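Local coordinates for protein xyloglucanase (Paenibacillus polymyxa, PDB 3ZQ9) that probably hydrolyses internal beta-1,4-glucan linkages of xyloglucan and cellulose, this chain being the family 44 glycoside hydrolase part of a larger, probably secreted multidomain enzyme, at residues Tyr105-Leu110 against Gly181-Asn186; Glu358-Gly363 against Ala388-Leu393. The protein carries 2 engineered substitutions. All blocks are in the same frame, centred on the assembly; numbering follows the deposited sequence. Where two conformers were deposited one is given.

Both contacts are buried and join neighbouring parallel strands of one eight-stranded barrel, their centres about 18 Å apart. Contact 1 pairs the third and fourth strands along their length, so four sound backbone bonds and packed hydrocarbon dominate, and polar side chains matter mainly near the strand ends. Contact 2 takes the seventh and eighth strands where they give way to loops. There a backbone bond, ordered waters and aromatic rings do most of the joining, and Leu393 at its edge is partly exposed. The two meet at the mouth of the barrel, where the segments 181-186 and 358-363 both approach the bound iminosugar NOY.

Contact 1 of 2, residues Tyr105-Leu110 against Gly181-Asn186; sequences YSLVTL and GYALDN. With NOY ((2R,3S,4R,5R)-5-(hydroxymethyl)piperidine-2,3,4-triol), chain B.
Leu110 and Tyr182 cross obliquely on the helix-facing side of a TIM barrel, where strand 105-110 runs parallel to its neighbour 181-184. The isobutyl group of Leu110 reaches the near part of the tyrosine: CD1 is 3.7 Å from Tyr182 CB, and CG and CD2 both approach CD1 of the ring. Helices 159-170 and 205-222 cover this pair, a setting that suits a branched aliphatic chain beside a broad ring.

Four sound backbone bonds hold the strands in register. Val108 N to Gly181 O is nearly straight at 175°, although the donor stands above the carbonyl plane, and Leu110 N meets Ala183 O at 2.9 Å. At the inverse gamma turn centred on Leu184 the pairing weakens: Asp185 N to Leu110 O is a weak bond.

On the barrel-interior face strand 181-184 carries small residues, Gly181 and Ala183, which leave room for Tyr105 and Leu107. Gly181 presents a bare CA, and the hydroxyl of Tyr105 closes on it, OH to CA 3.2 Å; with CG anti to the backbone N (chi1 -174°) the ring reaches obliquely across to the neighbouring strand, and OH is hydrogen-bonded to Glu227. Leu107 CD1 lies over the Gly181 carbonyl carbon at 3.5 Å and also reaches the methyl of Ala183, 4.1 Å from CB.

Thr109 OG1 is hydrogen-bonded to Leu45 O and receives a proton from water 1, which gives its other to Asp185 O; the methyl CG2 packs on the Asp185 backbone, 3.5 Å from O.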
ATOM      1  N   TYR A 105       2.588   3.379 -11.798  1.00  7.09           N
ATOM      2  CA  TYR A 105       3.048   4.556 -11.038  1.00  6.99           C
ATOM      3  C   TYR A 105       4.330   4.154 -10.283  1.00  7.21           C
ATOM      4  O   TYR A 105       4.443   2.999  -9.863  1.00  7.75           O
ATOM      5  CB  TYR A 105       1.935   4.835 -10.014  1.00  6.81           C
ATOM      6  CG  TYR A 105       2.052   6.077  -9.156  1.00  6.54           C
ATOM      7  CD1 TYR A 105       2.974   6.150  -8.125  1.00  6.51           C
ATOM      8  CD2 TYR A 105       1.213   7.160  -9.388  1.00  6.35           C
ATOM      9  CE1 TYR A 105       3.059   7.302  -7.308  1.00  6.37           C
ATOM     10  CE2 TYR A 105       1.275   8.329  -8.589  1.00  6.35           C
ATOM     11  CZ  TYR A 105       2.223   8.381  -7.561  1.00  6.55           C
ATOM     12  OH  TYR A 105       2.294   9.512  -6.774  1.00  6.26           O
ATOM     13  N   SER A 106       5.283   5.088 -10.082  1.00  6.74           N
ATOM     14  CA  SER A 106       6.442   4.849  -9.192  1.00  6.71           C
ATOM     15  C   SER A 106       6.357   5.792  -8.024  1.00  6.70           C
ATOM     16  O   SER A 106       6.297   7.016  -8.233  1.00  6.46           O
ATOM     17  CB  SER A 106       7.772   5.149  -9.903  1.00  6.73           C
ATOM     18  OG  SER A 106       8.024   4.155 -10.893  1.00  6.72           O
ATOM     19  N   LEU A 107       6.410   5.236  -6.817  1.00  6.62           N
ATOM     20  CA  LEU A 107       6.522   6.009  -5.595  1.00  6.96           C
ATOM     21  C   LEU A 107       7.920   5.740  -5.078  1.00  7.04           C
ATOM     22  O   LEU A 107       8.264   4.585  -4.788  1.00  7.95           O
ATOM     23  CB  LEU A 107       5.519   5.474  -4.555  1.00  6.93           C
ATOM     24  CG  LEU A 107       5.659   5.997  -3.127  1.00  7.34           C
ATOM     25  CD1 LEU A 107       5.647   7.562  -3.074  1.00  6.97           C
ATOM     26  CD2 LEU A 107       4.542   5.430  -2.285  1.00  7.14           C
ATOM     27  N   VAL A 108       8.744   6.769  -5.013  1.00  6.96           N
ATOM     28  CA  VAL A 108      10.144   6.671  -4.598  0.50  7.07           C
ATOM     29  C   VAL A 108      10.379   7.337  -3.225  1.00  7.31           C
ATOM     30  O   VAL A 108       9.952   8.491  -2.997  1.00  8.65           O
ATOM     31  CB  VAL A 108      11.027   7.386  -5.649  0.50  6.95           C
ATOM     32  CG1 VAL A 108      12.495   7.418  -5.224  0.50  6.79           C
ATOM     33  CG2 VAL A 108      10.874   6.700  -7.042  0.50  6.68           C
ATOM     34  N   THR A 109      11.137   6.702  -2.360  1.00  7.29           N
ATOM     35  CA  THR A 109      11.395   7.245  -1.028  1.00  7.27           C
ATOM     36  C   THR A 109      12.632   8.146  -1.025  1.00  6.74           C
ATOM     37  O   THR A 109      13.636   7.857  -1.739  1.00  6.82           O
ATOM     38  CB  THR A 109      11.599   6.088  -0.057  1.00  7.50           C
ATOM     39  OG1 THR A 109      10.390   5.326  -0.003  1.00  8.20           O
ATOM     40  CG2 THR A 109      11.904   6.598   1.390  1.00  7.33           C
ATOM     41  N   LEU A 110      12.523   9.238  -0.257  1.00  6.22           N
ATOM     42  CA  LEU A 110      13.610  10.221  -0.079  1.00  6.45           C
ATOM     43  C   LEU A 110      14.026  10.184   1.393  1.00  6.58           C
ATOM     44  O   LEU A 110      13.208   9.835   2.265  1.00  7.09           O
ATOM     45  CB  LEU A 110      13.162  11.644  -0.484  1.00  5.84           C
ATOM     46  CG  LEU A 110      12.610  11.783  -1.919  1.00  6.06           C
ATOM     47  CD1 LEU A 110      12.186  13.207  -2.149  1.00  6.04           C
ATOM     48  CD2 LEU A 110      13.747  11.425  -2.926  1.00  5.95           C
ATOM     49  N   GLY A 181       5.537  10.048  -7.541  1.00  7.14           N
ATOM     50  CA  GLY A 181       5.377  10.135  -6.070  1.00  6.66           C
ATOM     51  C   GLY A 181       6.721  10.062  -5.335  1.00  6.45           C
ATOM     52  O   GLY A 181       7.578   9.282  -5.720  1.00  6.15           O
ATOM     53  N   TYR A 182       6.854  10.870  -4.281  1.00  6.27           N
ATOM     54  CA  TYR A 182       8.018  10.841  -3.385  1.00  6.60           C
ATOM     55  C   TYR A 182       7.501  10.720  -1.963  1.00  6.56           C
ATOM     56  O   TYR A 182       6.611  11.507  -1.558  1.00  6.68           O
ATOM     57  CB  TYR A 182       8.880  12.122  -3.515  1.00  6.74           C
ATOM     58  CG  TYR A 182       9.518  12.257  -4.879  1.00  7.28           C
ATOM     59  CD1 TYR A 182      10.659  11.522  -5.223  1.00  7.30           C
ATOM     60  CD2 TYR A 182       8.972  13.113  -5.823  1.00  7.81           C
ATOM     61  CE1 TYR A 182      11.206  11.606  -6.520  1.00  7.61           C
ATOM     62  CE2 TYR A 182       9.533  13.241  -7.117  1.00  8.00           C
ATOM     63  CZ  TYR A 182      10.642  12.485  -7.444  1.00  7.82           C
ATOM     64  OH  TYR A 182      11.177  12.593  -8.689  1.00  8.06           O
ATOM     65  N   ALA A 183       8.069   9.773  -1.216  1.00  6.15           N
ATOM     66  CA  ALA A 183       7.711   9.559   0.176  1.00  6.05           C
ATOM     67  C   ALA A 183       8.741  10.215   1.089  1.00  6.07           C
ATOM     68  O   ALA A 183       9.956  10.134   0.813  1.00  6.31           O
ATOM     69  CB  ALA A 183       7.679   8.030   0.465  1.00  6.05           C
ATOM     70  N   LEU A 184       8.261  10.808   2.185  1.00  5.77           N
ATOM     71  CA  LEU A 184       9.116  11.455   3.166  1.00  5.97           C
ATOM     72  C   LEU A 184       9.661  10.362   4.107  1.00  6.01           C
ATOM     73  O   LEU A 184       9.137  10.147   5.189  1.00  6.30           O
ATOM     74  CB  LEU A 184       8.323  12.533   3.945  1.00  5.97           C
ATOM     75  CG  LEU A 184       7.726  13.630   3.043  1.00  6.10           C
ATOM     76  CD1 LEU A 184       6.802  14.557   3.905  1.00  6.32           C
ATOM     77  CD2 LEU A 184       8.780  14.440   2.378  1.00  6.02           C
ATOM     78  N   ASP A 185      10.665   9.654   3.606  1.00  5.76           N
ATOM     79  CA  ASP A 185      11.375   8.598   4.384  1.00  5.74           C
ATOM     80  C   ASP A 185      10.370   7.470   4.671  1.00  5.77           C
ATOM     81  O   ASP A 185       9.470   7.215   3.839  1.00  5.77           O
ATOM     82  CB  ASP A 185      12.027   9.223   5.650  1.00  5.50           C
ATOM     83  CG  ASP A 185      13.199   8.405   6.183  1.00  5.80           C
ATOM     84  OD1 ASP A 185      12.944   7.330   6.771  1.00  5.34           O
ATOM     85  OD2 ASP A 185      14.383   8.853   6.040  1.00  5.80           O
ATOM     86  N   ASN A 186      10.514   6.796   5.820  1.00  5.56           N
ATOM     87  CA  ASN A 186       9.778   5.550   6.101  1.00  5.68           C
ATOM     88  C   ASN A 186       9.716   5.373   7.622  1.00  5.54           C
ATOM     89  O   ASN A 186      10.770   5.385   8.284  1.00  5.27           O
ATOM     90  CB  ASN A 186      10.570   4.360   5.494  1.00  5.73           C
ATOM     91  CG  ASN A 186       9.901   3.021   5.763  1.00  6.05           C
ATOM     92  OD1 ASN A 186      10.376   2.208   6.644  1.00  7.47           O
ATOM     93  ND2 ASN A 186       8.842   2.764   5.072  1.00  4.95           N
TER
HETATM   94  O4  NOY B1519      10.342  -5.181   6.125  1.00  7.48           O
HETATM   95  C4  NOY B1519       9.779  -4.103   6.898  1.00  7.39           C
HETATM   96  C3  NOY B1519       9.725  -2.805   6.064  1.00  7.08           C
HETATM   97  O3  NOY B1519      11.028  -2.393   5.648  1.00  7.15           O
HETATM   98  C2  NOY B1519       9.103  -1.681   6.924  1.00  7.00           C
HETATM   99  N   NOY B1519       7.759  -2.041   7.416  1.00  6.87           N
HETATM  100  C7  NOY B1519       7.695  -3.347   8.116  1.00  7.21           C
HETATM  101  C5  NOY B1519       8.315  -4.436   7.231  1.00  7.48           C
HETATM  102  C6  NOY B1519       8.169  -5.830   7.850  1.00  7.89           C
HETATM  103  O2  NOY B1519       9.045  -0.453   6.200  1.00  6.51           O
HETATM  104  O6  NOY B1519       8.735  -5.857   9.168  1.00  9.21           O
HETATM  105  O   HOH W   1       8.708   5.181   2.155  1.00 12.36           O

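Contact 2 of 2, residues Glu358-Gly363 against Ala388-Leu393; sequences EYSYGG and ANYWKL. With NOY ((2R,3S,4R,5R)-5-(hydroxymethyl)piperidine-2,3,4-triol), chain B; BGC (beta-D-glucopyranose), chain C.
Water 3 is gripped by three groups drawn from both segments: Ser360 OG at 2.7 Å, Tyr390 OH at 2.7 Å, and the backbone N of Leu393, which donates to it. Ser360 OG also accepts from Gly362 N, closing an ST turn, so a short hydroxyl side chain serves the loop and the bridge together. The methylene of Ser360 meets the isobutyl group of Leu393, CB to CD1 3.7 Å, while the other methyl, CD2, turns to C6 of the iminosugar NOY.

Trp391 N donates to Tyr359 O with an angle of 163°, a backbone bond between the segments. It lies where strands 353-359 and 387-390, the last two of the TIM barrel and linked through helix 367-382 in a beta-alpha-beta crossover, open into loops. Tyr359 CG sits between its backbone N and carbonyl carbon (chi1 69°), which lays one ring face over Tyr390 CA and brings CE1 to 3.8 Å from Ala388 CB.

Glu358 and Trp391 run side by side and point the same way, with carboxylate and indole planes 27° apart; Glu358 CD is 3.6 Å from Trp391 CE3. The extended glutamate puts OE1 above one indole face, and NOY C3 lies over that same face, so the broad ring forms a platform for carboxylate and sugar analogue together. NOY N donates to Glu358 OE1 at 2.6 Å. Tyr286 also bonds to OE1 and Arg44 forms a salt bridge with OE2; a glutamate at the end of the seventh strand, bound to the ring nitrogen of the inhibitor-like NOY, is consistent with the nucleophile of retaining TIM-barrel glycosidases. Beyond NOY, Trp391 CZ2 comes to 3.1 Å from O5 of the glucose BGC.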
ATOM      1  N   GLU A 358       2.143  -0.051   2.830  1.00  5.96           N
ATOM      2  CA  GLU A 358       2.507  -1.428   3.174  1.00  5.96           C
ATOM      3  C   GLU A 358       1.337  -2.034   3.928  1.00  5.95           C
ATOM      4  O   GLU A 358       0.752  -1.348   4.772  1.00  6.14           O
ATOM      5  CB  GLU A 358       3.724  -1.488   4.109  1.00  5.83           C
ATOM      6  CG  GLU A 358       5.091  -1.087   3.451  1.00  6.00           C
ATOM      7  CD  GLU A 358       6.245  -1.199   4.450  1.00  6.02           C
ATOM      8  OE1 GLU A 358       6.125  -2.015   5.423  1.00  6.29           O
ATOM      9  OE2 GLU A 358       7.270  -0.476   4.283  1.00  5.90           O
ATOM     10  N   TYR A 359       1.049  -3.307   3.662  1.00  6.07           N
ATOM     11  CA  TYR A 359       0.088  -4.104   4.445  1.00  6.46           C
ATOM     12  C   TYR A 359       0.243  -5.549   4.026  1.00  6.60           C
ATOM     13  O   TYR A 359       0.781  -5.838   2.954  1.00  6.89           O
ATOM     14  CB  TYR A 359      -1.368  -3.638   4.202  1.00  6.47           C
ATOM     15  CG  TYR A 359      -1.926  -3.933   2.826  1.00  6.62           C
ATOM     16  CD1 TYR A 359      -1.643  -3.086   1.710  1.00  6.89           C
ATOM     17  CD2 TYR A 359      -2.788  -5.002   2.645  1.00  6.74           C
ATOM     18  CE1 TYR A 359      -2.211  -3.358   0.452  1.00  6.99           C
ATOM     19  CE2 TYR A 359      -3.358  -5.300   1.398  1.00  7.19           C
ATOM     20  CZ  TYR A 359      -3.077  -4.462   0.312  1.00  7.22           C
ATOM     21  OH  TYR A 359      -3.669  -4.758  -0.896  1.00  7.21           O
ATOM     22  N   SER A 360      -0.239  -6.448   4.873  1.00  6.93           N
ATOM     23  CA  SER A 360      -0.288  -7.871   4.568  1.00  6.88           C
ATOM     24  C   SER A 360      -1.204  -8.469   5.573  1.00  7.06           C
ATOM     25  O   SER A 360      -1.243  -8.018   6.743  1.00  7.11           O
ATOM     26  CB  SER A 360       1.085  -8.514   4.757  1.00  6.74           C
ATOM     27  OG  SER A 360       0.935  -9.940   4.686  1.00  7.51           O
ATOM     28  N   TYR A 361      -1.945  -9.482   5.136  1.00  7.02           N
ATOM     29  CA  TYR A 361      -2.855 -10.206   6.027  1.00  7.05           C
ATOM     30  C   TYR A 361      -2.257 -11.584   6.320  1.00  7.24           C
ATOM     31  O   TYR A 361      -2.912 -12.417   6.957  1.00  7.35           O
ATOM     32  CB  TYR A 361      -4.264 -10.331   5.383  1.00  7.02           C
ATOM     33  CG  TYR A 361      -4.992  -9.023   5.622  1.00  6.81           C
ATOM     34  CD1 TYR A 361      -4.579  -7.853   4.945  1.00  6.80           C
ATOM     35  CD2 TYR A 361      -6.022  -8.935   6.580  1.00  6.76           C
ATOM     36  CE1 TYR A 361      -5.183  -6.617   5.221  1.00  6.88           C
ATOM     37  CE2 TYR A 361      -6.639  -7.686   6.879  1.00  7.00           C
ATOM     38  CZ  TYR A 361      -6.202  -6.538   6.204  1.00  6.90           C
ATOM     39  OH  TYR A 361      -6.753  -5.298   6.498  1.00  6.72           O
ATOM     40  N   GLY A 362      -1.019 -11.817   5.888  1.00  6.90           N
ATOM     41  CA  GLY A 362      -0.353 -13.121   6.194  1.00  7.04           C
ATOM     42  C   GLY A 362      -0.985 -14.292   5.421  1.00  7.22           C
ATOM     43  O   GLY A 362      -1.756 -14.086   4.470  1.00  7.22           O
ATOM     44  N   GLY A 363      -0.662 -15.523   5.828  1.00  7.05           N
ATOM     45  CA  GLY A 363      -1.168 -16.711   5.103  1.00  7.31           C
ATOM     46  C   GLY A 363      -0.851 -16.631   3.598  1.00  7.43           C
ATOM     47  O   GLY A 363      -1.708 -16.986   2.751  1.00  7.46           O
ATOM     48  N   ALA A 388      -2.445   1.557  -2.675  1.00  6.26           N
ATOM     49  CA  ALA A 388      -2.170   0.567  -1.628  1.00  6.28           C
ATOM     50  C   ALA A 388      -1.149  -0.408  -2.150  1.00  6.22           C
ATOM     51  O   ALA A 388      -1.285  -0.854  -3.272  1.00  6.37           O
ATOM     52  CB  ALA A 388      -3.481  -0.199  -1.241  1.00  6.32           C
ATOM     53  N   ASN A 389      -0.162  -0.792  -1.313  1.00  6.09           N
ATOM     54  CA  ASN A 389       0.964  -1.608  -1.800  1.00  5.95           C
ATOM     55  C   ASN A 389       1.204  -2.753  -0.812  1.00  5.70           C
ATOM     56  O   ASN A 389       1.546  -2.533   0.344  1.00  5.20           O
ATOM     57  CB  ASN A 389       2.247  -0.740  -1.901  1.00  6.07           C
ATOM     58  CG  ASN A 389       2.080   0.494  -2.813  1.00  6.66           C
ATOM     59  OD1 ASN A 389       2.514   0.484  -4.008  1.00  8.05           O
ATOM     60  ND2 ASN A 389       1.485   1.537  -2.303  1.00  5.71           N
ATOM     61  N   TYR A 390       0.997  -3.970  -1.278  1.00  5.71           N
ATOM     62  CA  TYR A 390       1.282  -5.152  -0.469  1.00  6.00           C
ATOM     63  C   TYR A 390       2.785  -5.189  -0.126  1.00  6.19           C
ATOM     64  O   TYR A 390       3.630  -4.732  -0.922  1.00  6.17           O
ATOM     65  CB  TYR A 390       0.921  -6.351  -1.313  1.00  6.27           C
ATOM     66  CG  TYR A 390       1.330  -7.662  -0.727  1.00  6.34           C
ATOM     67  CD1 TYR A 390       0.679  -8.168   0.384  1.00  6.67           C
ATOM     68  CD2 TYR A 390       2.345  -8.409  -1.308  1.00  6.52           C
ATOM     69  CE1 TYR A 390       1.073  -9.427   0.929  1.00  6.78           C
ATOM     70  CE2 TYR A 390       2.720  -9.674  -0.780  1.00  6.50           C
ATOM     71  CZ  TYR A 390       2.062 -10.135   0.345  1.00  6.57           C
ATOM     72  OH  TYR A 390       2.384 -11.331   0.958  1.00  6.95           O
ATOM     73  N   TRP A 391       3.100  -5.705   1.060  1.00  6.25           N
ATOM     74  CA  TRP A 391       4.518  -5.938   1.454  1.00  6.84           C
ATOM     75  C   TRP A 391       4.685  -7.444   1.785  1.00  7.19           C
ATOM     76  O   TRP A 391       3.931  -7.969   2.574  1.00  6.71           O
ATOM     77  CB  TRP A 391       4.896  -5.088   2.691  1.00  6.70           C
ATOM     78  CG  TRP A 391       6.340  -5.289   3.030  1.00  6.67           C
ATOM     79  CD1 TRP A 391       6.859  -6.321   3.786  1.00  6.94           C
ATOM     80  CD2 TRP A 391       7.443  -4.478   2.639  1.00  6.84           C
ATOM     81  NE1 TRP A 391       8.232  -6.219   3.842  1.00  6.82           N
ATOM     82  CE2 TRP A 391       8.619  -5.102   3.139  1.00  6.87           C
ATOM     83  CE3 TRP A 391       7.567  -3.297   1.891  1.00  6.59           C
ATOM     84  CZ2 TRP A 391       9.915  -4.566   2.930  1.00  6.76           C
ATOM     85  CZ3 TRP A 391       8.870  -2.759   1.679  1.00  7.04           C
ATOM     86  CH2 TRP A 391      10.020  -3.412   2.167  1.00  6.75           C
ATOM     87  N   LYS A 392       5.650  -8.114   1.156  1.00  7.59           N
ATOM     88  CA  LYS A 392       5.901  -9.531   1.397  1.00  8.15           C
ATOM     89  C   LYS A 392       6.532  -9.753   2.782  1.00  8.79           C
ATOM     90  O   LYS A 392       7.718  -9.461   2.956  1.00  8.31           O
ATOM     91  CB  LYS A 392       6.901 -10.058   0.347  1.00  9.12           C
ATOM     92  CG  LYS A 392       6.403 -10.023  -1.091  1.00  8.90           C
ATOM     93  CD  LYS A 392       7.507 -10.592  -2.019  1.00  9.54           C
ATOM     94  CE  LYS A 392       7.620 -12.096  -1.882  1.00  9.52           C
ATOM     95  NZ  LYS A 392       8.825 -12.555  -2.745  1.00  9.17           N
ATOM     96  N   LEU A 393       5.774 -10.330   3.727  1.00  8.36           N
ATOM     97  CA  LEU A 393       6.336 -10.648   5.026  1.00  9.21           C
ATOM     98  C   LEU A 393       7.033 -12.009   4.972  1.00 10.41           C
ATOM     99  O   LEU A 393       7.783 -12.358   5.877  1.00 11.10           O
ATOM    100  CB  LEU A 393       5.251 -10.717   6.098  1.00  8.28           C
ATOM    101  CG  LEU A 393       4.603  -9.367   6.410  1.00  8.32           C
ATOM    102  CD1 LEU A 393       3.475  -9.607   7.382  1.00  7.93           C
ATOM    103  CD2 LEU A 393       5.646  -8.362   6.967  1.00  8.74           C
TER
HETATM  104  O4  NOY B1519      10.342  -5.181   6.125  1.00  7.48           O
HETATM  105  C4  NOY B1519       9.779  -4.103   6.898  1.00  7.39           C
HETATM  106  C3  NOY B1519       9.725  -2.805   6.064  1.00  7.08           C
HETATM  107  O3  NOY B1519      11.028  -2.393   5.648  1.00  7.15           O
HETATM  108  C2  NOY B1519       9.103  -1.681   6.924  1.00  7.00           C
HETATM  109  N   NOY B1519       7.759  -2.041   7.416  1.00  6.87           N
HETATM  110  C7  NOY B1519       7.695  -3.347   8.116  1.00  7.21           C
HETATM  111  C5  NOY B1519       8.315  -4.436   7.231  1.00  7.48           C
HETATM  112  C6  NOY B1519       8.169  -5.830   7.850  1.00  7.89           C
HETATM  113  O2  NOY B1519       9.045  -0.453   6.200  1.00  6.51           O
HETATM  114  O6  NOY B1519       8.735  -5.857   9.168  1.00  9.21           O
HETATM  115  C2  BGC C1520      12.053  -6.867   6.148  1.00 10.22           C
HETATM  116  C3  BGC C1520      13.552  -7.059   5.956  1.00 11.05           C
HETATM  117  C4  BGC C1520      13.968  -6.292   4.693  1.00 11.37           C
HETATM  118  C5  BGC C1520      13.661  -4.791   4.802  1.00 10.29           C
HETATM  119  C6  BGC C1520      14.001  -4.076   3.493  1.00 10.60           C
HETATM  120  C1  BGC C1520      11.749  -5.366   6.161  1.00  9.08           C
HETATM  121  O2  BGC C1520      11.622  -7.322   7.412  1.00  9.28           O
HETATM  122  O3  BGC C1520      13.815  -8.472   5.760  1.00 11.87           O
HETATM  123  O4  BGC C1520      15.332  -6.555   4.388  1.00 13.51           O
HETATM  124  O5  BGC C1520      12.251  -4.702   5.032  1.00  9.50           O
HETATM  125  O6  BGC C1520      13.716  -2.685   3.631  1.00 10.37           O
HETATM  126  O   HOH W   2      -2.595  -3.386  -3.057  1.00  6.68           O
HETATM  127  O   HOH W   3       3.075 -11.102   3.581  1.00  8.20           O